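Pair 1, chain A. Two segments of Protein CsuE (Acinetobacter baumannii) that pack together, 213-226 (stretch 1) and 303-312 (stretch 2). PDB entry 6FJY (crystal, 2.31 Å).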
# COMPACT_ATOMS: atom_id res chain seq x y z
N ASN A 213 -4.32 1.96 -13.76
CA ASN A 213 -2.93 2.42 -13.83
C ASN A 213 -2.08 1.27 -13.29
O ASN A 213 -2.23 0.14 -13.80
CB ASN A 213 -2.81 3.75 -13.10
CG ASN A 213 -3.89 4.72 -13.52
OD1 ASN A 213 -4.57 5.32 -12.69
ND2 ASN A 213 -4.08 4.85 -14.83
N THR A 214 -1.23 1.49 -12.30
CA THR A 214 -0.42 0.43 -11.70
C THR A 214 0.32 -0.37 -12.76
O THR A 214 0.02 -1.55 -12.98
CB THR A 214 -1.27 -0.52 -10.87
OG1 THR A 214 -2.29 0.22 -10.19
CG2 THR A 214 -0.39 -1.21 -9.83
N PRO A 215 1.27 0.23 -13.44
CA PRO A 215 2.04 -0.51 -14.44
C PRO A 215 3.09 -1.36 -13.75
O PRO A 215 3.45 -1.13 -12.59
CB PRO A 215 2.70 0.60 -15.27
CG PRO A 215 2.92 1.69 -14.24
CD PRO A 215 1.81 1.59 -13.22
N TYR A 216 3.59 -2.34 -14.49
CA TYR A 216 4.63 -3.23 -13.97
C TYR A 216 5.28 -3.95 -15.13
O TYR A 216 4.75 -4.01 -16.24
CB TYR A 216 4.07 -4.26 -12.99
CG TYR A 216 2.94 -5.06 -13.58
CD1 TYR A 216 1.63 -4.61 -13.47
CD2 TYR A 216 3.18 -6.25 -14.27
CE1 TYR A 216 0.59 -5.31 -14.01
CE2 TYR A 216 2.13 -6.97 -14.82
CZ TYR A 216 0.83 -6.49 -14.68
OH TYR A 216 -0.22 -7.17 -15.21
N TYR A 217 6.46 -4.49 -14.84
CA TYR A 217 7.17 -5.39 -15.72
C TYR A 217 7.18 -6.78 -15.11
O TYR A 217 7.28 -6.94 -13.89
CB TYR A 217 8.60 -4.91 -15.96
CG TYR A 217 8.73 -3.63 -16.77
CD1 TYR A 217 8.57 -3.65 -18.15
CD2 TYR A 217 9.03 -2.42 -16.16
CE1 TYR A 217 8.70 -2.48 -18.90
CE2 TYR A 217 9.16 -1.25 -16.90
CZ TYR A 217 8.99 -1.29 -18.27
OH TYR A 217 9.11 -0.15 -19.01
N VAL A 218 7.06 -7.79 -15.97
CA VAL A 218 7.12 -9.19 -15.58
C VAL A 218 8.37 -9.79 -16.20
O VAL A 218 8.52 -9.80 -17.43
CB VAL A 218 5.87 -9.97 -16.03
CG1 VAL A 218 5.84 -11.32 -15.36
CG2 VAL A 218 4.62 -9.20 -15.72
N SER A 219 9.26 -10.30 -15.36
CA SER A 219 10.48 -10.96 -15.82
C SER A 219 10.55 -12.38 -15.27
O SER A 219 9.96 -12.70 -14.23
CB SER A 219 11.73 -10.18 -15.42
OG SER A 219 11.75 -8.90 -16.02
N LEU A 220 11.28 -13.22 -15.99
CA LEU A 220 11.53 -14.60 -15.57
C LEU A 220 13.03 -14.84 -15.55
O LEU A 220 13.74 -14.47 -16.49
CB LEU A 220 10.85 -15.61 -16.51
CG LEU A 220 9.33 -15.58 -16.69
CD1 LEU A 220 8.90 -16.74 -17.56
CD2 LEU A 220 8.59 -15.61 -15.37
N ASN A 221 13.51 -15.43 -14.46
CA ASN A 221 14.93 -15.74 -14.32
C ASN A 221 15.25 -16.96 -15.18
O ASN A 221 14.45 -17.40 -16.02
CB ASN A 221 15.29 -15.94 -12.85
CG ASN A 221 14.82 -17.28 -12.31
OD1 ASN A 221 13.86 -17.87 -12.79
ND2 ASN A 221 15.51 -17.75 -11.29
N ASN A 222 16.44 -17.53 -14.98
CA ASN A 222 16.88 -18.72 -15.69
C ASN A 222 16.79 -19.98 -14.83
O ASN A 222 17.42 -20.99 -15.15
CB ASN A 222 18.30 -18.53 -16.21
CG ASN A 222 18.38 -17.47 -17.29
OD1 ASN A 222 17.43 -17.27 -18.04
ND2 ASN A 222 19.52 -16.80 -17.38
N GLY A 223 16.02 -19.93 -13.75
CA GLY A 223 15.75 -21.12 -12.97
C GLY A 223 16.90 -21.51 -12.04
O GLY A 223 17.84 -20.76 -11.79
N LEU A 224 16.79 -22.74 -11.54
CA LEU A 224 17.76 -23.26 -10.58
C LEU A 224 18.94 -23.96 -11.24
O LEU A 224 19.99 -24.09 -10.61
CB LEU A 224 17.08 -24.25 -9.63
CG LEU A 224 15.82 -23.73 -8.94
CD1 LEU A 224 15.22 -24.79 -8.02
CD2 LEU A 224 16.12 -22.45 -8.18
N SER A 225 18.79 -24.41 -12.49
CA SER A 225 19.82 -25.18 -13.18
C SER A 225 20.21 -24.52 -14.50
O SER A 225 20.09 -25.12 -15.57
CB SER A 225 19.33 -26.61 -13.43
OG SER A 225 18.62 -27.11 -12.31
N PRO A 226 20.71 -23.27 -14.46
CA PRO A 226 21.10 -22.61 -15.71
C PRO A 226 22.39 -23.19 -16.28
O PRO A 226 23.48 -22.88 -15.80
CB PRO A 226 21.27 -21.15 -15.31
CG PRO A 226 21.64 -21.20 -13.88
CD PRO A 226 20.93 -22.39 -13.29
N GLN A 303 12.68 -31.32 -12.94
CA GLN A 303 12.03 -30.17 -12.35
C GLN A 303 12.94 -28.95 -12.38
O GLN A 303 14.16 -29.07 -12.40
CB GLN A 303 11.59 -30.45 -10.92
CG GLN A 303 10.40 -31.37 -10.81
CD GLN A 303 10.00 -31.61 -9.38
OE1 GLN A 303 10.65 -31.14 -8.45
NE2 GLN A 303 8.91 -32.35 -9.19
N ASP A 304 12.30 -27.78 -12.39
CA ASP A 304 12.99 -26.51 -12.21
C ASP A 304 12.01 -25.52 -11.60
O ASP A 304 10.79 -25.68 -11.67
CB ASP A 304 13.54 -25.95 -13.53
CG ASP A 304 14.63 -24.91 -13.31
OD1 ASP A 304 15.18 -24.85 -12.18
OD2 ASP A 304 14.92 -24.14 -14.25
N THR A 305 12.55 -24.46 -11.00
CA THR A 305 11.73 -23.41 -10.41
C THR A 305 12.18 -22.07 -10.96
O THR A 305 13.32 -21.65 -10.74
CB THR A 305 11.81 -23.45 -8.89
OG1 THR A 305 11.55 -24.79 -8.44
CG2 THR A 305 10.77 -22.53 -8.29
N VAL A 306 11.30 -21.41 -11.70
CA VAL A 306 11.59 -20.12 -12.33
C VAL A 306 11.04 -19.01 -11.45
O VAL A 306 9.88 -19.07 -11.01
CB VAL A 306 10.99 -20.05 -13.74
CG1 VAL A 306 11.12 -18.65 -14.30
CG2 VAL A 306 11.68 -21.05 -14.66
N THR A 307 11.87 -18.00 -11.20
CA THR A 307 11.45 -16.84 -10.44
C THR A 307 10.71 -15.88 -11.36
O THR A 307 11.26 -15.42 -12.37
CB THR A 307 12.66 -16.16 -9.80
OG1 THR A 307 13.25 -17.05 -8.83
CG2 THR A 307 12.26 -14.88 -9.09
N VAL A 308 9.44 -15.63 -11.05
CA VAL A 308 8.64 -14.60 -11.72
C VAL A 308 8.82 -13.30 -10.95
O VAL A 308 8.38 -13.17 -9.80
CB VAL A 308 7.15 -14.98 -11.77
CG1 VAL A 308 6.39 -13.93 -12.58
CG2 VAL A 308 6.95 -16.36 -12.35
N GLN A 309 9.48 -12.33 -11.57
CA GLN A 309 9.67 -11.01 -10.97
C GLN A 309 8.62 -10.05 -11.51
O GLN A 309 8.44 -9.93 -12.72
CB GLN A 309 11.06 -10.46 -11.24
CG GLN A 309 11.34 -9.15 -10.54
CD GLN A 309 12.72 -8.62 -10.82
OE1 GLN A 309 13.19 -8.65 -11.95
NE2 GLN A 309 13.39 -8.14 -9.78
N VAL A 310 7.90 -9.40 -10.60
CA VAL A 310 6.99 -8.31 -10.93
C VAL A 310 7.58 -7.04 -10.31
O VAL A 310 7.72 -6.95 -9.09
CB VAL A 310 5.57 -8.58 -10.45
CG1 VAL A 310 4.61 -7.47 -10.89
CG2 VAL A 310 5.10 -9.90 -11.01
N GLU A 311 7.97 -6.10 -11.16
CA GLU A 311 8.63 -4.88 -10.71
C GLU A 311 7.69 -3.70 -10.90
O GLU A 311 7.16 -3.48 -12.00
CB GLU A 311 9.94 -4.65 -11.47
CG GLU A 311 10.75 -3.46 -10.96
CD GLU A 311 12.24 -3.55 -11.30
OE1 GLU A 311 12.57 -3.79 -12.47
OE2 GLU A 311 13.07 -3.39 -10.38
N PHE A 312 7.45 -2.98 -9.81
CA PHE A 312 6.64 -1.77 -9.84
C PHE A 312 7.52 -0.52 -9.82
O PHE A 312 7.01 0.60 -9.94
CB PHE A 312 5.67 -1.73 -8.66
CG PHE A 312 4.72 -2.88 -8.64
CD1 PHE A 312 3.64 -2.91 -9.50
CD2 PHE A 312 4.91 -3.93 -7.75
CE1 PHE A 312 2.76 -3.96 -9.48
CE2 PHE A 312 4.04 -4.99 -7.73
CZ PHE A 312 2.96 -5.01 -8.59
OXT PHE A 312 8.75 -0.61 -9.67

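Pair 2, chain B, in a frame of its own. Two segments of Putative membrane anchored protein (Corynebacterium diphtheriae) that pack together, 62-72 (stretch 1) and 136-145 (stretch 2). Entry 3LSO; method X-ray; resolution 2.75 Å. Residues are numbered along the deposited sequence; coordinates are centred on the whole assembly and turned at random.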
# COMPACT_ATOMS: atom_id res chain seq x y z
N GLY B 62 -9.57 14.27 -6.40
CA GLY B 62 -10.50 14.76 -5.40
C GLY B 62 -9.85 15.50 -4.24
O GLY B 62 -10.55 16.01 -3.35
N THR B 63 -8.51 15.56 -4.23
CA THR B 63 -7.78 16.36 -3.25
C THR B 63 -7.33 17.69 -3.86
O THR B 63 -6.66 17.71 -4.90
CB THR B 63 -6.57 15.59 -2.64
OG1 THR B 63 -7.05 14.57 -1.75
CG2 THR B 63 -5.64 16.52 -1.86
N GLY B 64 -7.71 18.78 -3.21
CA GLY B 64 -7.31 20.12 -3.59
C GLY B 64 -5.81 20.32 -3.47
O GLY B 64 -5.15 19.71 -2.63
N PHE B 65 -5.28 21.19 -4.34
CA PHE B 65 -3.86 21.54 -4.34
C PHE B 65 -3.62 22.89 -5.02
O PHE B 65 -4.48 23.38 -5.75
CB PHE B 65 -3.01 20.44 -5.01
CG PHE B 65 -3.33 20.22 -6.46
CD1 PHE B 65 -2.60 20.88 -7.46
CD2 PHE B 65 -4.37 19.36 -6.84
CE1 PHE B 65 -2.89 20.68 -8.80
CE2 PHE B 65 -4.67 19.16 -8.18
CZ PHE B 65 -3.93 19.81 -9.16
N ASP B 66 -2.45 23.47 -4.78
CA ASP B 66 -2.13 24.82 -5.19
C ASP B 66 -1.09 24.88 -6.31
O ASP B 66 -0.05 24.23 -6.23
CB ASP B 66 -1.62 25.61 -3.98
CG ASP B 66 -2.65 25.70 -2.88
OD1 ASP B 66 -3.73 26.25 -3.15
OD2 ASP B 66 -2.39 25.21 -1.75
N ALA B 67 -1.38 25.67 -7.34
CA ALA B 67 -0.41 26.01 -8.38
C ALA B 67 0.05 27.46 -8.21
O ALA B 67 -0.77 28.38 -8.25
CB ALA B 67 -1.01 25.79 -9.75
N LEU B 68 1.34 27.64 -7.98
CA LEU B 68 1.92 28.99 -7.89
C LEU B 68 2.54 29.42 -9.24
O LEU B 68 3.51 28.82 -9.73
CB LEU B 68 2.91 29.11 -6.72
CG LEU B 68 3.57 30.48 -6.43
CD1 LEU B 68 2.57 31.57 -5.98
CD2 LEU B 68 4.74 30.39 -5.42
N ILE B 69 1.96 30.45 -9.85
CA ILE B 69 2.45 30.96 -11.12
C ILE B 69 3.23 32.26 -10.92
O ILE B 69 2.66 33.28 -10.52
CB ILE B 69 1.31 31.20 -12.12
CG1 ILE B 69 0.52 29.90 -12.36
CG2 ILE B 69 1.87 31.76 -13.42
CD1 ILE B 69 -0.90 30.10 -12.88
N LYS B 70 4.52 32.20 -11.19
CA LYS B 70 5.36 33.39 -11.21
C LYS B 70 5.51 33.86 -12.66
O LYS B 70 6.13 33.19 -13.48
CB LYS B 70 6.71 33.12 -10.54
CG LYS B 70 6.63 32.79 -9.05
CD LYS B 70 8.00 32.78 -8.37
CE LYS B 70 7.88 32.45 -6.88
NZ LYS B 70 9.19 32.49 -6.19
N ILE B 71 4.92 35.00 -12.98
CA ILE B 71 5.04 35.56 -14.33
C ILE B 71 6.05 36.70 -14.36
O ILE B 71 5.89 37.74 -13.70
CB ILE B 71 3.69 36.02 -14.90
CG1 ILE B 71 2.75 34.83 -15.06
CG2 ILE B 71 3.89 36.69 -16.24
CD1 ILE B 71 1.32 35.19 -15.43
N LYS B 72 7.11 36.48 -15.14
CA LYS B 72 8.19 37.44 -15.29
C LYS B 72 7.71 38.65 -16.11
O LYS B 72 7.04 38.50 -17.15
CB LYS B 72 9.39 36.75 -15.95
CG LYS B 72 10.74 37.41 -15.73
CD LYS B 72 11.46 36.90 -14.48
CE LYS B 72 12.88 37.43 -14.48
NZ LYS B 72 13.31 37.76 -13.11
N SER B 136 3.20 43.48 -15.96
CA SER B 136 3.56 42.55 -14.88
C SER B 136 2.34 41.88 -14.24
O SER B 136 1.19 42.30 -14.45
CB SER B 136 4.38 43.26 -13.81
OG SER B 136 3.61 44.27 -13.19
N ALA B 137 2.60 40.83 -13.47
CA ALA B 137 1.57 40.18 -12.67
C ALA B 137 2.10 39.76 -11.31
O ALA B 137 3.14 39.12 -11.21
CB ALA B 137 0.99 38.99 -13.40
N ALA B 138 1.38 40.14 -10.25
CA ALA B 138 1.63 39.58 -8.93
C ALA B 138 1.48 38.04 -9.01
O ALA B 138 0.60 37.55 -9.74
CB ALA B 138 0.67 40.18 -7.91
N PRO B 139 2.33 37.27 -8.28
CA PRO B 139 2.31 35.81 -8.43
C PRO B 139 0.93 35.23 -8.11
O PRO B 139 0.35 35.54 -7.06
CB PRO B 139 3.37 35.32 -7.43
CG PRO B 139 4.19 36.54 -7.08
CD PRO B 139 3.22 37.68 -7.17
N ILE B 140 0.39 34.43 -9.03
CA ILE B 140 -1.00 33.98 -8.93
C ILE B 140 -1.13 32.54 -8.42
O ILE B 140 -0.52 31.60 -8.95
CB ILE B 140 -1.74 34.17 -10.27
N THR B 141 -1.92 32.39 -7.36
CA THR B 141 -2.17 31.08 -6.78
C THR B 141 -3.49 30.54 -7.29
O THR B 141 -4.54 31.11 -7.02
CB THR B 141 -2.27 31.15 -5.24
OG1 THR B 141 -1.33 32.11 -4.73
CG2 THR B 141 -2.00 29.78 -4.63
N VAL B 142 -3.43 29.42 -8.01
CA VAL B 142 -4.64 28.74 -8.45
C VAL B 142 -4.85 27.47 -7.64
O VAL B 142 -3.96 26.63 -7.53
CB VAL B 142 -4.58 28.34 -9.95
CG1 VAL B 142 -5.89 27.71 -10.36
CG2 VAL B 142 -4.27 29.55 -10.83
N ARG B 143 -6.04 27.30 -7.09
CA ARG B 143 -6.38 26.05 -6.43
C ARG B 143 -7.20 25.14 -7.33
O ARG B 143 -8.23 25.53 -7.88
CB ARG B 143 -7.09 26.30 -5.11
CG ARG B 143 -7.18 25.07 -4.22
CD ARG B 143 -7.51 25.45 -2.80
NE ARG B 143 -7.53 24.26 -1.95
CZ ARG B 143 -6.46 23.67 -1.42
NH1 ARG B 143 -5.24 24.16 -1.66
NH2 ARG B 143 -6.60 22.59 -0.67
N LEU B 144 -6.74 23.91 -7.50
CA LEU B 144 -7.41 22.95 -8.34
C LEU B 144 -7.51 21.61 -7.62
O LEU B 144 -6.76 21.34 -6.67
CB LEU B 144 -6.61 22.76 -9.63
CG LEU B 144 -6.17 23.98 -10.46
CD1 LEU B 144 -4.97 23.65 -11.33
CD2 LEU B 144 -7.31 24.50 -11.31
N GLN B 145 -8.46 20.78 -8.06
CA GLN B 145 -8.41 19.36 -7.75
C GLN B 145 -8.59 18.54 -9.03
O GLN B 145 -9.28 18.97 -9.96
CB GLN B 145 -9.43 18.97 -6.67
CG GLN B 145 -10.85 19.44 -6.92
CD GLN B 145 -11.81 18.96 -5.85
OE1 GLN B 145 -11.73 19.37 -4.69
NE2 GLN B 145 -12.75 18.08 -6.23

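Both pairs are two antiparallel strands joined edge to edge. The strand directions differ by 162° in pair 1 and 145° in pair 2, and the axes approach to 4.6 Å in each. Fourteen central residues superpose with an RMSD of 0.7 Å.

The backbone ladder is shared. In pair 1, Tyr A217 N donates to Glu A311 O (3.1 Å) and Glu A311 N to Tyr A217 O (2.9 Å). The matched residues in pair 2 do the same: Phe B65 N to Leu B144 O (2.8 Å) and Leu B144 N to Phe B65 O (2.9 Å). Ser A219 with Gln A309 matches Ala B67 with Val B142, again with two bonds per pair.

The third rung differs. Ile B69 and Ile B140 exchange two backbone bonds: Ile B69 N to Ile B140 O and Ile B140 N to Ile B69 O, both 2.9 Å. At the matched place, Asn A221 N donates to Thr A307 O (3.1 Å), but Thr A307 N donates to the side-chain atom Asn A221 OD1 (2.6 Å). Asn A221 OD1 also accepts from Gly A223 N (3.1 Å). The side chain thus stands in for a backbone carbonyl as the chain turns off the strand.

The side chains fill the two faces differently. The face with Val A218, Leu A220, Val A308 and Val A310 is buried and apolar. Val A218 CG1 lies 3.9 Å from Val A308 CG1, and Leu A220 CD2 lies 3.5 Å from Val A308 CG2. The matched residues are Asp B66, Leu B68, Thr B141 and Arg B143, none of them fully buried. Here a salt bridge joins Asp B66 OD1 to Arg B143 NH1 at 3.0 Å; its hydrogen bond is weak. Both pairs have a leucine here, Leu A220 and Leu B68. Leu B68 CD1 packs on Pro B139 CB at 4.1 Å, and the corresponding contact in pair 1 is Leu A220 CB to Val A306 CG1, 3.8 Å.

Tyr A216 matches Gly B64. Tyr A216 CD2 meets Val A310 CG1 at 3.9 Å. Gly B64 has no side chain, and the Arg B143 guanidinium lies with one face over Gly B64 C; an ideal CB there would clash with Arg B143 NH2 at 2.9 Å.

On the other face the polarity is reversed. Ser A219, Gln A309 and Glu A311 match Ala B67, Val B142 and Leu B144. Phe B65 CZ reaches Leu B144 CB at 4.0 Å, and Ile B69 CD1 reaches Val B142 CG2 at 4.0 Å.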